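Local coordinates for quinoline 2-oxidoreductase large subunit (Pseudomonas putida, PDB 1T3Q), which binds the molybdenum centre and pterin cytosine dinucleotide of a xanthine dehydrogenase-family enzyme that probably hydroxylates quinoline, at residues S461-T467 / V636-H642. Numbering follows the deposited sequence.
Unlike the reference sequence in segment 461-467: Glu-465 (reference Asp), Val-466 (reference Cys).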
ATOM      1  N   SER B 461       5.161  39.129  28.011  1.00 19.36           N
ATOM      2  CA  SER B 461       5.823  37.861  28.280  1.00 18.97           C
ATOM      3  C   SER B 461       7.063  37.729  27.409  1.00 19.60           C
ATOM      4  O   SER B 461       6.976  37.770  26.183  1.00 19.45           O
ATOM      5  CB  SER B 461       4.879  36.689  27.999  1.00 19.24           C
ATOM      6  OG  SER B 461       5.564  35.457  28.142  1.00 18.24           O
ATOM      7  N   VAL B 462       8.220  37.584  28.052  1.00 19.45           N
ATOM      8  CA  VAL B 462       9.485  37.421  27.348  1.00 17.65           C
ATOM      9  C   VAL B 462       9.988  36.024  27.686  1.00 18.15           C
ATOM     10  O   VAL B 462       9.961  35.615  28.849  1.00 18.85           O
ATOM     11  CB  VAL B 462      10.507  38.480  27.800  1.00 19.53           C
ATOM     12  CG1 VAL B 462      11.836  38.257  27.094  1.00 19.50           C
ATOM     13  CG2 VAL B 462       9.963  39.879  27.492  1.00 17.49           C
ATOM     14  N   PHE B 463      10.451  35.292  26.679  1.00 18.55           N
ATOM     15  CA  PHE B 463      10.903  33.927  26.909  1.00 19.48           C
ATOM     16  C   PHE B 463      12.132  33.500  26.121  1.00 19.56           C
ATOM     17  O   PHE B 463      12.603  34.192  25.216  1.00 19.04           O
ATOM     18  CB  PHE B 463       9.784  32.945  26.533  1.00 18.35           C
ATOM     19  CG  PHE B 463       9.614  32.778  25.041  1.00 19.78           C
ATOM     20  CD1 PHE B 463       8.946  33.741  24.289  1.00 19.47           C
ATOM     21  CD2 PHE B 463      10.211  31.709  24.376  1.00 19.14           C
ATOM     22  CE1 PHE B 463       8.881  33.647  22.899  1.00 17.99           C
ATOM     23  CE2 PHE B 463      10.155  31.606  22.987  1.00 20.16           C
ATOM     24  CZ  PHE B 463       9.487  32.583  22.246  1.00 18.57           C
ATOM     25  N   ASN B 464      12.641  32.331  26.498  1.00 18.51           N
ATOM     26  CA  ASN B 464      13.731  31.675  25.798  1.00 19.26           C
ATOM     27  C   ASN B 464      13.172  30.251  25.796  1.00 19.53           C
ATOM     28  O   ASN B 464      12.246  29.959  26.558  1.00 19.14           O
ATOM     29  CB  ASN B 464      15.082  31.834  26.529  1.00 19.46           C
ATOM     30  CG  ASN B 464      15.250  30.911  27.715  1.00 23.11           C
ATOM     31  OD1 ASN B 464      14.285  30.383  28.261  1.00 24.50           O
ATOM     32  ND2 ASN B 464      16.498  30.731  28.134  1.00 21.28           N
ATOM     33  N   GLU B 465      13.687  29.379  24.940  1.00 18.72           N
ATOM     34  CA  GLU B 465      13.142  28.034  24.835  1.00 20.69           C
ATOM     35  C   GLU B 465      14.178  27.033  24.342  1.00 18.71           C
ATOM     36  O   GLU B 465      14.959  27.339  23.440  1.00 16.86           O
ATOM     37  CB  GLU B 465      11.955  28.081  23.854  1.00 20.55           C
ATOM     38  CG  GLU B 465      11.481  26.751  23.297  1.00 24.50           C
ATOM     39  CD  GLU B 465      10.521  26.921  22.113  1.00 25.82           C
ATOM     40  OE1 GLU B 465       9.934  25.912  21.674  1.00 27.89           O
ATOM     41  OE2 GLU B 465      10.361  28.056  21.612  1.00 26.28           O
ATOM     42  N   VAL B 466      14.190  25.839  24.929  1.00 18.68           N
ATOM     43  CA  VAL B 466      15.125  24.816  24.476  1.00 18.24           C
ATOM     44  C   VAL B 466      14.527  24.164  23.234  1.00 20.22           C
ATOM     45  O   VAL B 466      13.378  23.714  23.254  1.00 20.61           O
ATOM     46  CB  VAL B 466      15.376  23.736  25.567  1.00 19.68           C
ATOM     47  CG1 VAL B 466      16.064  24.374  26.773  1.00 19.41           C
ATOM     48  CG2 VAL B 466      14.069  23.080  25.981  1.00 19.32           C
ATOM     49  N   THR B 467      15.296  24.135  22.145  1.00 20.47           N
ATOM     50  CA  THR B 467      14.831  23.535  20.895  1.00 20.89           C
ATOM     51  C   THR B 467      15.835  22.503  20.395  1.00 21.85           C
ATOM     52  O   THR B 467      16.900  22.332  20.992  1.00 21.89           O
ATOM     53  CB  THR B 467      14.622  24.603  19.790  1.00 21.43           C
ATOM     54  OG1 THR B 467      15.888  25.130  19.373  1.00 21.85           O
ATOM     55  CG2 THR B 467      13.761  25.736  20.308  1.00 20.03           C
ATOM     56  N   VAL B 636      20.157  24.416  22.196  1.00 19.60           N
ATOM     57  CA  VAL B 636      19.934  25.329  21.078  1.00 18.90           C
ATOM     58  C   VAL B 636      18.732  26.150  21.543  1.00 19.30           C
ATOM     59  O   VAL B 636      17.581  25.770  21.331  1.00 18.82           O
ATOM     60  CB  VAL B 636      19.601  24.576  19.774  1.00 19.24           C
ATOM     61  CG1 VAL B 636      19.297  25.576  18.650  1.00 17.95           C
ATOM     62  CG2 VAL B 636      20.785  23.695  19.369  1.00 17.69           C
ATOM     63  N   LEU B 637      19.017  27.271  22.195  1.00 18.32           N
ATOM     64  CA  LEU B 637      17.985  28.137  22.747  1.00 18.49           C
ATOM     65  C   LEU B 637      17.423  29.188  21.801  1.00 18.66           C
ATOM     66  O   LEU B 637      18.163  30.006  21.270  1.00 20.00           O
ATOM     67  CB  LEU B 637      18.522  28.857  23.980  1.00 19.32           C
ATOM     68  CG  LEU B 637      19.158  27.982  25.061  1.00 21.21           C
ATOM     69  CD1 LEU B 637      19.664  28.853  26.194  1.00 20.05           C
ATOM     70  CD2 LEU B 637      18.140  26.969  25.561  1.00 21.39           C
ATOM     71  N   ALA B 638      16.109  29.158  21.599  1.00 17.90           N
ATOM     72  CA  ALA B 638      15.446  30.154  20.761  1.00 18.56           C
ATOM     73  C   ALA B 638      14.856  31.142  21.757  1.00 18.21           C
ATOM     74  O   ALA B 638      14.843  30.872  22.959  1.00 17.53           O
ATOM     75  CB  ALA B 638      14.341  29.508  19.936  1.00 18.45           C
ATOM     76  N   ASN B 639      14.365  32.283  21.285  1.00 15.66           N
ATOM     77  CA  ASN B 639      13.791  33.253  22.209  1.00 15.41           C
ATOM     78  C   ASN B 639      12.810  34.175  21.511  1.00 14.95           C
ATOM     79  O   ASN B 639      12.712  34.181  20.285  1.00 16.45           O
ATOM     80  CB  ASN B 639      14.905  34.083  22.874  1.00 16.20           C
ATOM     81  CG  ASN B 639      15.569  35.049  21.909  1.00 16.56           C
ATOM     82  OD1 ASN B 639      15.143  36.196  21.766  1.00 20.98           O
ATOM     83  ND2 ASN B 639      16.604  34.583  21.230  1.00 16.31           N
ATOM     84  N   GLY B 640      12.078  34.944  22.302  1.00 16.11           N
ATOM     85  CA  GLY B 640      11.119  35.866  21.735  1.00 18.08           C
ATOM     86  C   GLY B 640      10.293  36.517  22.815  1.00 19.20           C
ATOM     87  O   GLY B 640      10.635  36.466  23.999  1.00 18.24           O
ATOM     88  N   GLY B 641       9.196  37.135  22.404  1.00 18.12           N
ATOM     89  CA  GLY B 641       8.326  37.791  23.352  1.00 19.42           C
ATOM     90  C   GLY B 641       6.939  37.947  22.772  1.00 19.82           C
ATOM     91  O   GLY B 641       6.757  37.892  21.556  1.00 20.93           O
ATOM     92  N   HIS B 642       5.960  38.122  23.650  1.00 20.01           N
ATOM     93  CA  HIS B 642       4.581  38.306  23.237  1.00 19.37           C
ATOM     94  C   HIS B 642       3.953  39.361  24.118  1.00 18.89           C
ATOM     95  O   HIS B 642       4.308  39.503  25.287  1.00 19.29           O
ATOM     96  CB  HIS B 642       3.772  37.013  23.390  1.00 19.89           C
ATOM     97  CG  HIS B 642       4.299  35.867  22.590  1.00 20.83           C
ATOM     98  ND1 HIS B 642       5.273  35.015  23.061  1.00 20.04           N
ATOM     99  CD2 HIS B 642       4.006  35.448  21.335  1.00 20.91           C
ATOM    100  CE1 HIS B 642       5.561  34.121  22.131  1.00 19.67           C
ATOM    101  NE2 HIS B 642       4.806  34.362  21.073  1.00 20.83           N
TER
HETATM  102  O   HOH W   1      17.967  22.826  23.611  1.00 18.99           O
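Phe-463 has the largest area buried by the pairing of 461-467 with 636-642. Its ring leans across onto the second strand. One face lies over Gly-640 N and the carbonyl carbon of Asn-639. Gly-640 has no side chain, and an ideal CB there would clash with the ring. Phe-463 N donates to Gly-640 O at 2.9 Å, and Gly-640 N returns the bond to Phe-463 O at 3.1 Å.

His-642 has the second-largest buried area and lies on the same face of the sheet as Phe-463. The two rings are nearly parallel, with planes at 19°. They are slid apart, with centroids 5.5 Å away from each other, and barely overlap. Phe-463 CE1 still reaches His-642 CE1 at 3.4 Å. The His-642 backbone exchanges two hydrogen bonds with Ser-461. The ring nitrogen ND1 of His-642 is hydrogen-bonded to Ser-748 OG of helix 744-761.

The strands run antiparallel at 155° within a four-stranded mixed sheet of the molybdopterin cofactor-binding domain. Strand 454-467, which contains 461-467, is one of its two outer strands within this chain. Strand 636-649, which contains 636-642, pairs on its other side with strand 655-665. Helix 744-761 packs on the face bearing Phe-463, Glu-465 and His-642.

Ala-638 exchanges backbone bonds with Glu-465. Its CB touches Thr-467 CG2 at 3.8 Å. On the opposite face, Val-466 CG1 meets Leu-637 CD2 at 3.5 Å. Thr-467 N and OG1 both donate to Val-636 O, at 2.9 and 2.7 Å. A water bridges Thr-467 O and Val-636 N. The Thr-467 side chain lies about 6 Å from the bound pterin cytosine dinucleotide.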